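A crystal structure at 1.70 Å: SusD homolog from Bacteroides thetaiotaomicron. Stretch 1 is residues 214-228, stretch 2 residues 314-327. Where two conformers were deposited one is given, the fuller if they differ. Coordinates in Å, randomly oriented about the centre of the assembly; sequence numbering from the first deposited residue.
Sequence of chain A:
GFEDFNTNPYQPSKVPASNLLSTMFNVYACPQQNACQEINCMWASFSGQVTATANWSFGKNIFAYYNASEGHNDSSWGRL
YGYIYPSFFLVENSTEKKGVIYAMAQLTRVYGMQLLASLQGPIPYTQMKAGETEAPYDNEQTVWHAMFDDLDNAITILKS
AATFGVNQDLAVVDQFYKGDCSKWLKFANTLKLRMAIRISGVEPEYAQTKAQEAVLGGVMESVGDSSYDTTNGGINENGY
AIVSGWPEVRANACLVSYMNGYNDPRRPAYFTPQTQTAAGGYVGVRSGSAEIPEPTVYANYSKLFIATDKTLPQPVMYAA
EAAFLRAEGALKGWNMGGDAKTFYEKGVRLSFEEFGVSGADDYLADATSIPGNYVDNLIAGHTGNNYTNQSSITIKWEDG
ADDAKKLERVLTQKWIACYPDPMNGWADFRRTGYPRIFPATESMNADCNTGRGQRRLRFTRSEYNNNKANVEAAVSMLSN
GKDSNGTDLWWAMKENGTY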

# COMPACT_ATOMS: atom_id res chain seq x y z
N ALA A 214 5.60 6.27 -18.44
CA ALA A 214 5.07 5.01 -17.95
C ALA A 214 3.93 4.50 -18.82
O ALA A 214 3.92 3.32 -19.18
CB ALA A 214 4.61 5.11 -16.51
N VAL A 215 3.02 5.40 -19.19
CA VAL A 215 1.88 5.02 -20.01
C VAL A 215 2.30 4.56 -21.41
O VAL A 215 1.82 3.55 -21.89
CB VAL A 215 0.84 6.17 -20.08
CG1 VAL A 215 -0.28 5.82 -21.07
CG2 VAL A 215 0.31 6.39 -18.69
N LEU A 216 3.29 5.24 -21.98
CA LEU A 216 3.87 4.81 -23.27
C LEU A 216 4.64 3.48 -23.14
O LEU A 216 4.65 2.68 -24.07
CB LEU A 216 4.78 5.90 -23.85
CG LEU A 216 4.09 7.14 -24.41
CD1 LEU A 216 5.14 8.19 -24.78
CD2 LEU A 216 3.14 6.76 -25.58
N GLY A 217 5.30 3.28 -22.01
CA GLY A 217 6.05 2.07 -21.78
C GLY A 217 5.11 0.87 -21.76
O GLY A 217 5.46 -0.20 -22.25
N GLY A 218 3.94 1.06 -21.15
CA GLY A 218 2.88 0.07 -21.13
C GLY A 218 2.61 -0.40 -19.71
O GLY A 218 3.45 -1.07 -19.10
N VAL A 219 1.44 -0.06 -19.19
CA VAL A 219 1.07 -0.47 -17.82
C VAL A 219 0.20 -1.73 -17.90
O VAL A 219 -0.15 -2.22 -18.99
CB VAL A 219 0.36 0.69 -17.07
CG1 VAL A 219 1.33 1.89 -16.84
CG2 VAL A 219 -0.90 1.16 -17.84
N MSE A 220 -0.18 -2.25 -16.74
CA MSE A 220 -1.07 -3.42 -16.70
C MSE A 220 -2.42 -3.06 -17.33
O MSE A 220 -2.93 -1.94 -17.17
CB MSE A 220 -1.31 -3.89 -15.27
CG MSE A 220 -0.09 -4.40 -14.56
SE MSE A 220 -0.58 -4.93 -12.78
CE MSE A 220 1.22 -5.48 -12.30
N GLU A 221 -2.98 -4.01 -18.09
CA GLU A 221 -4.23 -3.78 -18.82
C GLU A 221 -5.32 -4.82 -18.57
O GLU A 221 -6.49 -4.50 -18.74
CB GLU A 221 -3.98 -3.72 -20.31
CG GLU A 221 -3.12 -2.55 -20.72
CD GLU A 221 -3.85 -1.22 -20.68
OE1 GLU A 221 -4.99 -1.13 -20.16
OE2 GLU A 221 -3.27 -0.23 -21.21
N SER A 222 -4.94 -6.00 -18.11
CA SER A 222 -5.91 -7.08 -17.87
C SER A 222 -5.57 -7.86 -16.62
O SER A 222 -4.42 -7.79 -16.11
CB SER A 222 -5.91 -8.04 -19.06
OG SER A 222 -4.67 -8.70 -19.18
N VAL A 223 -6.54 -8.60 -16.11
CA VAL A 223 -6.36 -9.35 -14.84
C VAL A 223 -5.19 -10.34 -14.88
O VAL A 223 -4.57 -10.58 -13.84
CB VAL A 223 -7.66 -10.03 -14.34
CG1 VAL A 223 -8.70 -8.98 -13.99
CG2 VAL A 223 -8.20 -11.04 -15.35
N GLY A 224 -4.86 -10.87 -16.06
CA GLY A 224 -3.71 -11.77 -16.21
C GLY A 224 -2.37 -11.09 -15.98
O GLY A 224 -1.35 -11.74 -15.87
N ASP A 225 -2.38 -9.77 -15.93
CA ASP A 225 -1.19 -9.00 -15.68
C ASP A 225 -0.87 -8.80 -14.18
O ASP A 225 0.26 -8.43 -13.81
CB ASP A 225 -1.33 -7.61 -16.32
CG ASP A 225 -1.43 -7.65 -17.84
OD1 ASP A 225 -1.01 -8.63 -18.46
OD2 ASP A 225 -1.95 -6.66 -18.45
N SER A 226 -1.86 -9.01 -13.33
CA SER A 226 -1.72 -8.76 -11.90
C SER A 226 -0.64 -9.63 -11.30
O SER A 226 -0.44 -10.76 -11.73
CB SER A 226 -3.04 -9.03 -11.19
OG SER A 226 -4.05 -8.08 -11.65
N SER A 227 0.04 -9.10 -10.29
CA SER A 227 1.11 -9.81 -9.60
C SER A 227 0.68 -10.33 -8.25
O SER A 227 0.19 -9.53 -7.39
CB SER A 227 2.31 -8.87 -9.37
OG SER A 227 3.32 -9.55 -8.66
N TYR A 228 0.91 -11.63 -8.07
CA TYR A 228 0.72 -12.33 -6.78
C TYR A 228 1.98 -13.16 -6.40
O TYR A 228 2.69 -13.66 -7.27
CB TYR A 228 -0.40 -13.31 -6.88
CG TYR A 228 -1.79 -12.75 -7.05
CD1 TYR A 228 -2.25 -12.43 -8.32
CD2 TYR A 228 -2.65 -12.64 -5.98
CE1 TYR A 228 -3.55 -11.93 -8.50
CE2 TYR A 228 -3.97 -12.21 -6.16
CZ TYR A 228 -4.40 -11.84 -7.43
OH TYR A 228 -5.68 -11.39 -7.64
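Stretch 2 314-327: QPVMYAAEAAFLRA

Stretch 2 runs antiparallel to stretch 1: a short strand that ends at Met317 pairs with the end of stretch 1, and the helix that follows passes back along its loop. Val215, in the last turn of the first helix, touches Arg326 (CG2 to CG, 4.2 Å). Gly218 leaves helical angles, with positive phi. Val219 points toward stretch 2; its CG2 lies 3.9 Å from Ala322 CB and covers one face of the Arg326 guanidinium. The side chain of selenomethionine Met220 is extended beyond CG, with chi2 and chi3 both t. Met220 CB packs on Ala319 CB at 4.0 Å, and Met220 CE reaches SE of selenomethionine Met317 at 3.8 Å. A water donates to both Met220 O and Ala319 O.

The CA-to-CB bond of Glu221 points away, but the carboxylate turns back to Arg326 in a two-pronged salt bridge: NH1 to OE2 2.8 Å, NH2 to OE1 2.9 Å. Ser222 O sits 3.1 Å from Ala319 CB. At Ser226, OG accepts a hydrogen bond from Ala319 N (2.9 Å).

The strands then pair. Ser227 N donates to Met317 O (2.8 Å). Ser227 O accepts from both Val316 N (2.8 Å) and Met317 N (3.2 Å), at a beta bulge that shifts the register by one. Tyr228 therefore pairs with Pro315, CA to CA 4.3 Å. Its ring face receives the edge of Tyr318, planes at 74°.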

# COMPACT_ATOMS: atom_id res chain seq x y z
N GLN A 314 -0.60 -14.21 -1.52
CA GLN A 314 -0.68 -12.79 -1.20
C GLN A 314 -0.49 -11.93 -2.45
O GLN A 314 0.41 -12.21 -3.26
CB GLN A 314 0.29 -12.41 -0.08
CG GLN A 314 -0.20 -13.02 1.25
CD GLN A 314 0.57 -12.59 2.48
OE1 GLN A 314 0.50 -13.29 3.49
NE2 GLN A 314 1.27 -11.44 2.42
N PRO A 315 -1.33 -10.90 -2.63
CA PRO A 315 -1.27 -9.99 -3.78
C PRO A 315 -0.16 -8.95 -3.67
O PRO A 315 0.25 -8.57 -2.56
CB PRO A 315 -2.61 -9.27 -3.75
CG PRO A 315 -3.02 -9.31 -2.36
CD PRO A 315 -2.51 -10.60 -1.77
N VAL A 316 0.35 -8.52 -4.82
CA VAL A 316 1.34 -7.47 -4.90
C VAL A 316 0.72 -6.23 -5.58
O VAL A 316 0.68 -5.16 -5.00
CB VAL A 316 2.60 -7.89 -5.62
CG1 VAL A 316 3.62 -6.68 -5.64
CG2 VAL A 316 3.22 -9.18 -4.97
N MSE A 317 0.22 -6.39 -6.80
CA MSE A 317 -0.29 -5.25 -7.52
C MSE A 317 -1.29 -5.70 -8.54
O MSE A 317 -1.01 -6.65 -9.30
CB MSE A 317 0.88 -4.54 -8.20
CG MSE A 317 0.46 -3.31 -9.00
SE MSE A 317 2.02 -2.60 -10.03
CE MSE A 317 2.85 -1.90 -8.55
N TYR A 318 -2.44 -5.04 -8.59
CA TYR A 318 -3.53 -5.43 -9.45
C TYR A 318 -3.65 -4.59 -10.69
O TYR A 318 -3.37 -3.39 -10.67
CB TYR A 318 -4.85 -5.29 -8.71
CG TYR A 318 -5.06 -6.16 -7.48
CD1 TYR A 318 -5.11 -7.53 -7.55
CD2 TYR A 318 -5.19 -5.59 -6.25
CE1 TYR A 318 -5.34 -8.31 -6.45
CE2 TYR A 318 -5.46 -6.39 -5.13
CZ TYR A 318 -5.55 -7.73 -5.24
OH TYR A 318 -5.81 -8.47 -4.08
N ALA A 319 -4.11 -5.20 -11.78
CA ALA A 319 -4.30 -4.49 -13.03
C ALA A 319 -5.23 -3.27 -12.84
O ALA A 319 -5.04 -2.22 -13.48
CB ALA A 319 -4.82 -5.42 -14.14
N ALA A 320 -6.23 -3.41 -11.95
CA ALA A 320 -7.16 -2.30 -11.65
C ALA A 320 -6.43 -1.02 -11.24
O ALA A 320 -6.87 0.08 -11.58
CB ALA A 320 -8.20 -2.73 -10.56
N GLU A 321 -5.31 -1.15 -10.51
CA GLU A 321 -4.59 0.03 -10.02
C GLU A 321 -4.09 0.88 -11.19
O GLU A 321 -4.13 2.11 -11.11
CB GLU A 321 -3.42 -0.36 -9.12
CG GLU A 321 -2.80 0.85 -8.43
CD GLU A 321 -1.62 0.54 -7.51
OE1 GLU A 321 -1.35 -0.64 -7.24
OE2 GLU A 321 -1.00 1.52 -7.02
N ALA A 322 -3.62 0.21 -12.26
CA ALA A 322 -3.14 0.96 -13.44
C ALA A 322 -4.23 1.79 -14.10
O ALA A 322 -3.97 2.91 -14.62
CB ALA A 322 -2.48 0.03 -14.49
N ALA A 323 -5.45 1.27 -14.09
CA ALA A 323 -6.58 2.00 -14.66
C ALA A 323 -6.90 3.20 -13.77
O ALA A 323 -7.08 4.32 -14.26
CB ALA A 323 -7.77 1.09 -14.80
N PHE A 324 -6.95 3.00 -12.45
CA PHE A 324 -7.29 4.11 -11.55
C PHE A 324 -6.21 5.17 -11.48
O PHE A 324 -6.52 6.33 -11.29
CB PHE A 324 -7.65 3.63 -10.13
CG PHE A 324 -8.97 2.92 -10.04
CD1 PHE A 324 -10.18 3.59 -10.22
CD2 PHE A 324 -9.00 1.57 -9.76
CE1 PHE A 324 -11.37 2.91 -10.15
CE2 PHE A 324 -10.19 0.86 -9.66
CZ PHE A 324 -11.38 1.53 -9.86
N LEU A 325 -4.94 4.78 -11.64
CA LEU A 325 -3.84 5.75 -11.70
C LEU A 325 -4.01 6.65 -12.93
O LEU A 325 -3.88 7.89 -12.86
CB LEU A 325 -2.50 5.00 -11.74
CG LEU A 325 -2.09 4.37 -10.38
CD1 LEU A 325 -0.97 3.41 -10.61
CD2 LEU A 325 -1.73 5.43 -9.34
N ARG A 326 -4.34 6.03 -14.07
CA ARG A 326 -4.58 6.75 -15.32
C ARG A 326 -5.83 7.62 -15.22
O ARG A 326 -5.87 8.72 -15.78
CB ARG A 326 -4.66 5.78 -16.53
CG ARG A 326 -3.27 5.24 -16.90
CD ARG A 326 -3.31 4.27 -18.05
NE ARG A 326 -3.95 3.02 -17.67
CZ ARG A 326 -4.21 2.01 -18.50
NH1 ARG A 326 -3.88 2.10 -19.78
NH2 ARG A 326 -4.78 0.92 -18.05
N ALA A 327 -6.85 7.18 -14.50
CA ALA A 327 -8.05 8.00 -14.32
C ALA A 327 -7.67 9.29 -13.61
O ALA A 327 -8.07 10.35 -14.03
CB ALA A 327 -9.14 7.23 -13.54
O HOH W 1 -5.35 -1.36 -16.17